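RNA-binding protein Smaug (Drosophila melanogaster, PDB 1OXJ) probably recognises target RNA through its SAM domain, which a helical PHAT domain follows in the RNA-binding fragment. Local coordinates at residues 65-77 / 108-122. Residues are numbered along the deposited sequence; the frame is centred on the assembly and turned at random.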
loop_
_atom_site.group_PDB
_atom_site.type_symbol
_atom_site.label_atom_id
_atom_site.label_comp_id
_atom_site.label_asym_id
_atom_site.label_seq_id
_atom_site.Cartn_x
_atom_site.Cartn_y
_atom_site.Cartn_z
ATOM N N ARG A 65 -0.455 -8.516 -2.255
ATOM C CA ARG A 65 -1.114 -7.535 -1.410
ATOM C C ARG A 65 -2.450 -7.973 -0.812
ATOM O O ARG A 65 -2.661 -7.838 0.395
ATOM C CB ARG A 65 -1.289 -6.223 -2.171
ATOM C CG ARG A 65 0.004 -5.440 -2.334
ATOM C CD ARG A 65 -0.213 -4.220 -3.194
ATOM N NE ARG A 65 -0.682 -4.585 -4.536
ATOM C CZ ARG A 65 -1.038 -3.698 -5.455
ATOM N NH1 ARG A 65 -0.971 -2.403 -5.171
ATOM N NH2 ARG A 65 -1.477 -4.099 -6.645
ATOM N N ALA A 66 -3.357 -8.492 -1.638
ATOM C CA ALA A 66 -4.662 -8.916 -1.130
ATOM C C ALA A 66 -4.538 -9.957 -0.016
ATOM O O ALA A 66 -5.238 -9.883 1.000
ATOM C CB ALA A 66 -5.523 -9.470 -2.272
ATOM N N ASN A 67 -3.650 -10.926 -0.205
ATOM C CA ASN A 67 -3.450 -11.963 0.808
ATOM C C ASN A 67 -2.823 -11.355 2.067
ATOM O O ASN A 67 -3.226 -11.664 3.191
ATOM C CB ASN A 67 -2.541 -13.082 0.274
ATOM C CG ASN A 67 -3.168 -13.852 -0.880
ATOM O OD1 ASN A 67 -4.369 -14.122 -0.877
ATOM N ND2 ASN A 67 -2.350 -14.225 -1.865
ATOM N N ILE A 68 -1.829 -10.492 1.874
ATOM C CA ILE A 68 -1.164 -9.850 3.005
ATOM C C ILE A 68 -2.173 -9.049 3.818
ATOM O O ILE A 68 -2.238 -9.179 5.038
ATOM C CB ILE A 68 -0.041 -8.909 2.534
ATOM C CG1 ILE A 68 1.122 -9.733 1.968
ATOM C CG2 ILE A 68 0.416 -8.029 3.691
ATOM C CD1 ILE A 68 2.124 -8.921 1.171
ATOM N N LEU A 69 -2.966 -8.221 3.144
ATOM C CA LEU A 69 -3.962 -7.417 3.849
ATOM C C LEU A 69 -4.990 -8.311 4.535
ATOM O O LEU A 69 -5.403 -8.051 5.664
ATOM C CB LEU A 69 -4.647 -6.452 2.876
ATOM C CG LEU A 69 -3.716 -5.349 2.355
ATOM C CD1 LEU A 69 -4.348 -4.629 1.152
ATOM C CD2 LEU A 69 -3.428 -4.370 3.490
ATOM N N ASN A 70 -5.398 -9.372 3.847
ATOM C CA ASN A 70 -6.369 -10.303 4.405
ATOM C C ASN A 70 -5.805 -10.897 5.695
ATOM O O ASN A 70 -6.487 -10.964 6.719
ATOM C CB ASN A 70 -6.660 -11.417 3.391
ATOM C CG ASN A 70 -7.649 -12.436 3.911
ATOM O OD1 ASN A 70 -8.794 -12.104 4.233
ATOM N ND2 ASN A 70 -7.211 -13.692 3.999
ATOM N N ARG A 71 -4.550 -11.322 5.629
ATOM C CA ARG A 71 -3.864 -11.910 6.776
ATOM C C ARG A 71 -3.770 -10.936 7.948
ATOM O O ARG A 71 -4.052 -11.295 9.089
ATOM C CB ARG A 71 -2.453 -12.340 6.374
ATOM C CG ARG A 71 -1.696 -13.065 7.466
ATOM C CD ARG A 71 -0.277 -12.548 7.579
ATOM N NE ARG A 71 0.426 -12.560 6.298
ATOM C CZ ARG A 71 1.638 -12.049 6.117
ATOM N NH1 ARG A 71 2.279 -11.490 7.134
ATOM N NH2 ARG A 71 2.209 -12.092 4.921
ATOM N N VAL A 72 -3.351 -9.706 7.668
ATOM C CA VAL A 72 -3.224 -8.700 8.716
ATOM C C VAL A 72 -4.575 -8.446 9.359
ATOM O O VAL A 72 -4.691 -8.372 10.579
ATOM C CB VAL A 72 -2.649 -7.375 8.155
ATOM C CG1 VAL A 72 -2.775 -6.263 9.195
ATOM C CG2 VAL A 72 -1.188 -7.575 7.770
ATOM N N GLU A 73 -5.604 -8.315 8.533
ATOM C CA GLU A 73 -6.944 -8.091 9.052
ATOM C C GLU A 73 -7.279 -9.201 10.049
ATOM O O GLU A 73 -7.670 -8.945 11.185
ATOM C CB GLU A 73 -7.964 -8.128 7.910
ATOM C CG GLU A 73 -9.402 -7.963 8.374
ATOM C CD GLU A 73 -10.400 -8.087 7.244
ATOM O OE1 GLU A 73 -10.183 -7.459 6.184
ATOM O OE2 GLU A 73 -11.404 -8.808 7.418
ATOM N N GLN A 74 -7.108 -10.437 9.598
ATOM C CA GLN A 74 -7.402 -11.620 10.393
ATOM C C GLN A 74 -6.625 -11.703 11.704
ATOM O O GLN A 74 -7.218 -11.833 12.776
ATOM C CB GLN A 74 -7.128 -12.865 9.552
ATOM C CG GLN A 74 -7.392 -14.172 10.252
ATOM C CD GLN A 74 -6.951 -15.350 9.411
ATOM O OE1 GLN A 74 -7.407 -15.520 8.277
ATOM N NE2 GLN A 74 -6.053 -16.168 9.958
ATOM N N GLU A 75 -5.300 -11.626 11.616
ATOM C CA GLU A 75 -4.459 -11.718 12.803
ATOM C C GLU A 75 -4.595 -10.571 13.796
ATOM O O GLU A 75 -4.236 -10.715 14.961
ATOM C CB GLU A 75 -3.001 -11.888 12.391
ATOM C CG GLU A 75 -2.718 -13.251 11.786
ATOM C CD GLU A 75 -1.263 -13.434 11.424
ATOM O OE1 GLU A 75 -0.393 -13.194 12.292
ATOM O OE2 GLU A 75 -0.988 -13.826 10.271
ATOM N N LEU A 76 -5.096 -9.425 13.345
ATOM C CA LEU A 76 -5.293 -8.309 14.264
ATOM C C LEU A 76 -6.599 -8.563 15.006
ATOM O O LEU A 76 -6.711 -8.312 16.208
ATOM C CB LEU A 76 -5.378 -6.977 13.510
ATOM C CG LEU A 76 -4.054 -6.355 13.056
ATOM C CD1 LEU A 76 -4.338 -5.115 12.227
ATOM C CD2 LEU A 76 -3.197 -6.012 14.272
ATOM N N LEU A 77 -7.588 -9.069 14.279
ATOM C CA LEU A 77 -8.884 -9.364 14.872
ATOM C C LEU A 77 -8.784 -10.503 15.883
ATOM O O LEU A 77 -9.574 -10.574 16.824
ATOM C CB LEU A 77 -9.891 -9.748 13.786
ATOM C CG LEU A 77 -10.349 -8.644 12.834
ATOM C CD1 LEU A 77 -11.225 -9.245 11.747
ATOM C CD2 LEU A 77 -11.106 -7.582 13.614
ATOM N N GLU A 108 -13.027 -8.686 -2.166
ATOM C CA GLU A 108 -11.908 -9.316 -1.473
ATOM C C GLU A 108 -10.584 -9.127 -2.200
ATOM O O GLU A 108 -9.517 -9.287 -1.603
ATOM C CB GLU A 108 -12.179 -10.815 -1.278
ATOM C CG GLU A 108 -13.187 -11.409 -2.253
ATOM C CD GLU A 108 -14.622 -11.078 -1.882
ATOM O OE1 GLU A 108 -15.039 -11.428 -0.758
ATOM O OE2 GLU A 108 -15.338 -10.474 -2.707
ATOM N N GLU A 109 -10.650 -8.781 -3.485
ATOM C CA GLU A 109 -9.450 -8.569 -4.286
ATOM C C GLU A 109 -9.235 -7.090 -4.587
ATOM O O GLU A 109 -8.302 -6.732 -5.299
ATOM C CB GLU A 109 -9.555 -9.340 -5.605
ATOM C CG GLU A 109 -9.846 -10.822 -5.430
ATOM C CD GLU A 109 -8.709 -11.560 -4.751
ATOM O OE1 GLU A 109 -8.947 -12.674 -4.233
ATOM O OE2 GLU A 109 -7.573 -11.033 -4.745
ATOM N N ASN A 110 -10.109 -6.241 -4.060
ATOM C CA ASN A 110 -10.008 -4.791 -4.276
ATOM C C ASN A 110 -8.955 -4.275 -3.290
ATOM O O ASN A 110 -9.252 -4.091 -2.116
ATOM C CB ASN A 110 -11.369 -4.147 -4.009
ATOM C CG ASN A 110 -11.428 -2.692 -4.443
ATOM O OD1 ASN A 110 -10.560 -1.897 -4.101
ATOM N ND2 ASN A 110 -12.477 -2.335 -5.185
ATOM N N ILE A 111 -7.731 -4.068 -3.770
ATOM C CA ILE A 111 -6.618 -3.634 -2.905
ATOM C C ILE A 111 -6.886 -2.383 -2.079
ATOM O O ILE A 111 -6.589 -2.344 -0.881
ATOM C CB ILE A 111 -5.309 -3.411 -3.717
ATOM C CG1 ILE A 111 -4.967 -4.671 -4.524
ATOM C CG2 ILE A 111 -4.154 -3.053 -2.765
ATOM C CD1 ILE A 111 -4.988 -5.965 -3.723
ATOM N N GLY A 112 -7.430 -1.355 -2.717
ATOM C CA GLY A 112 -7.708 -0.126 -2.005
ATOM C C GLY A 112 -8.696 -0.358 -0.882
ATOM O O GLY A 112 -8.537 0.164 0.223
ATOM N N LEU A 113 -9.724 -1.148 -1.165
ATOM C CA LEU A 113 -10.755 -1.451 -0.176
ATOM C C LEU A 113 -10.197 -2.255 1.006
ATOM O O LEU A 113 -10.520 -1.969 2.158
ATOM C CB LEU A 113 -11.886 -2.241 -0.840
ATOM C CG LEU A 113 -13.203 -2.339 -0.075
ATOM C CD1 LEU A 113 -13.832 -0.945 0.012
ATOM C CD2 LEU A 113 -14.147 -3.310 -0.799
ATOM N N ARG A 114 -9.383 -3.268 0.718
ATOM C CA ARG A 114 -8.799 -4.090 1.770
ATOM C C ARG A 114 -7.856 -3.241 2.621
ATOM O O ARG A 114 -7.779 -3.413 3.838
ATOM C CB ARG A 114 -8.019 -5.265 1.168
ATOM C CG ARG A 114 -8.873 -6.241 0.337
ATOM C CD ARG A 114 -10.117 -6.675 1.102
ATOM N NE ARG A 114 -9.813 -7.390 2.343
ATOM C CZ ARG A 114 -9.590 -8.703 2.429
ATOM N NH1 ARG A 114 -9.626 -9.467 1.345
ATOM N NH2 ARG A 114 -9.360 -9.265 3.610
ATOM N N PHE A 115 -7.137 -2.332 1.964
ATOM C CA PHE A 115 -6.198 -1.450 2.649
ATOM C C PHE A 115 -6.937 -0.538 3.624
ATOM O O PHE A 115 -6.520 -0.368 4.773
ATOM C CB PHE A 115 -5.427 -0.605 1.629
ATOM C CG PHE A 115 -4.302 0.185 2.231
ATOM C CD1 PHE A 115 -3.041 -0.374 2.358
ATOM C CD2 PHE A 115 -4.510 1.487 2.676
ATOM C CE1 PHE A 115 -1.980 0.356 2.924
ATOM C CE2 PHE A 115 -3.465 2.228 3.244
ATOM C CZ PHE A 115 -2.196 1.656 3.364
ATOM N N LEU A 116 -8.035 0.056 3.168
ATOM C CA LEU A 116 -8.816 0.931 4.026
ATOM C C LEU A 116 -9.469 0.149 5.164
ATOM O O LEU A 116 -9.649 0.674 6.266
ATOM C CB LEU A 116 -9.878 1.670 3.211
ATOM C CG LEU A 116 -9.370 2.782 2.289
ATOM C CD1 LEU A 116 -10.541 3.363 1.535
ATOM C CD2 LEU A 116 -8.666 3.870 3.107
ATOM N N LYS A 117 -9.818 -1.108 4.902
ATOM C CA LYS A 117 -10.427 -1.950 5.935
ATOM C C LYS A 117 -9.418 -2.186 7.057
ATOM O O LYS A 117 -9.759 -2.093 8.238
ATOM C CB LYS A 117 -10.863 -3.308 5.357
ATOM C CG LYS A 117 -12.293 -3.349 4.821
ATOM C CD LYS A 117 -12.676 -4.775 4.407
ATOM C CE LYS A 117 -14.154 -4.893 4.057
ATOM N NZ LYS A 117 -14.501 -4.142 2.820
ATOM N N VAL A 118 -8.181 -2.497 6.682
ATOM C CA VAL A 118 -7.126 -2.737 7.654
ATOM C C VAL A 118 -6.838 -1.462 8.442
ATOM O O VAL A 118 -6.611 -1.513 9.655
ATOM C CB VAL A 118 -5.838 -3.223 6.969
ATOM C CG1 VAL A 118 -4.675 -3.178 7.956
ATOM C CG2 VAL A 118 -6.036 -4.646 6.448
ATOM N N ILE A 119 -6.856 -0.316 7.764
ATOM C CA ILE A 119 -6.621 0.948 8.456
ATOM C C ILE A 119 -7.667 1.133 9.552
ATOM O O ILE A 119 -7.341 1.570 10.659
ATOM C CB ILE A 119 -6.681 2.160 7.488
ATOM C CG1 ILE A 119 -5.466 2.159 6.556
ATOM C CG2 ILE A 119 -6.719 3.460 8.286
ATOM C CD1 ILE A 119 -4.121 2.325 7.278
ATOM N N ASP A 120 -8.920 0.793 9.260
ATOM C CA ASP A 120 -9.987 0.928 10.259
ATOM C C ASP A 120 -9.733 0.025 11.462
ATOM O O ASP A 120 -9.877 0.449 12.613
ATOM C CB ASP A 120 -11.358 0.583 9.661
ATOM C CG ASP A 120 -11.867 1.646 8.700
ATOM O OD1 ASP A 120 -11.486 2.822 8.854
ATOM O OD2 ASP A 120 -12.666 1.304 7.801
ATOM N N ILE A 121 -9.359 -1.223 11.193
ATOM C CA ILE A 121 -9.077 -2.177 12.262
ATOM C C ILE A 121 -7.884 -1.703 13.092
ATOM O O ILE A 121 -7.930 -1.734 14.322
ATOM C CB ILE A 121 -8.769 -3.568 11.694
ATOM C CG1 ILE A 121 -9.987 -4.091 10.929
ATOM C CG2 ILE A 121 -8.380 -4.518 12.818
ATOM C CD1 ILE A 121 -9.763 -5.410 10.241
ATOM N N VAL A 122 -6.825 -1.259 12.418
ATOM C CA VAL A 122 -5.627 -0.774 13.101
ATOM C C VAL A 122 -5.934 0.422 13.997
ATOM O O VAL A 122 -5.646 0.399 15.194
ATOM C CB VAL A 122 -4.523 -0.365 12.087
ATOM C CG1 VAL A 122 -3.402 0.402 12.798
ATOM C CG2 VAL A 122 -3.948 -1.600 11.426
HETATM O O HOH W 1 -8.516 -5.873 4.697
#
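L69 enters the hole among I111, R114, F115 and V118, and E73 sits likewise among R114, K117, V118 and I121, a knobs-into-holes fit between near-parallel helices of the PHAT region, axes 9.4 Å apart and crossing at 21°. The apolar seam illustrates how such helices mesh: L69 lays CD1 against R114 CB at 3.7 Å while its CD2 leans on V118 CG2, and L76 CD1 meets V122 CG2 at 3.6 Å. L90 of helix 83-91 touches both F115 and V118. I111 CG1 lies 4.0 Å above one face of the R65 guanidinium, offset toward its rim; R65 NH1 bonds to P97 O.

Polar groups border this seam. R114, bent at chi2 (-50°) and again at chi3, curls along the rim, its guanidinium beside N70. NH1 donates to E108 O, and NH2 makes a longer, salt-bridging hydrogen bond to E73 OE1 at 3.3 Å, from above the carboxylate plane. A leucine here would probably leave E73 without its charged mate and N70 free to turn. One water joins R114 NE, R114 O and E73 OE1. From R114 NH2 a nearly straight bond (3.0 Å, 167°) runs in the guanidinium plane to a lone pair of N70 OD1.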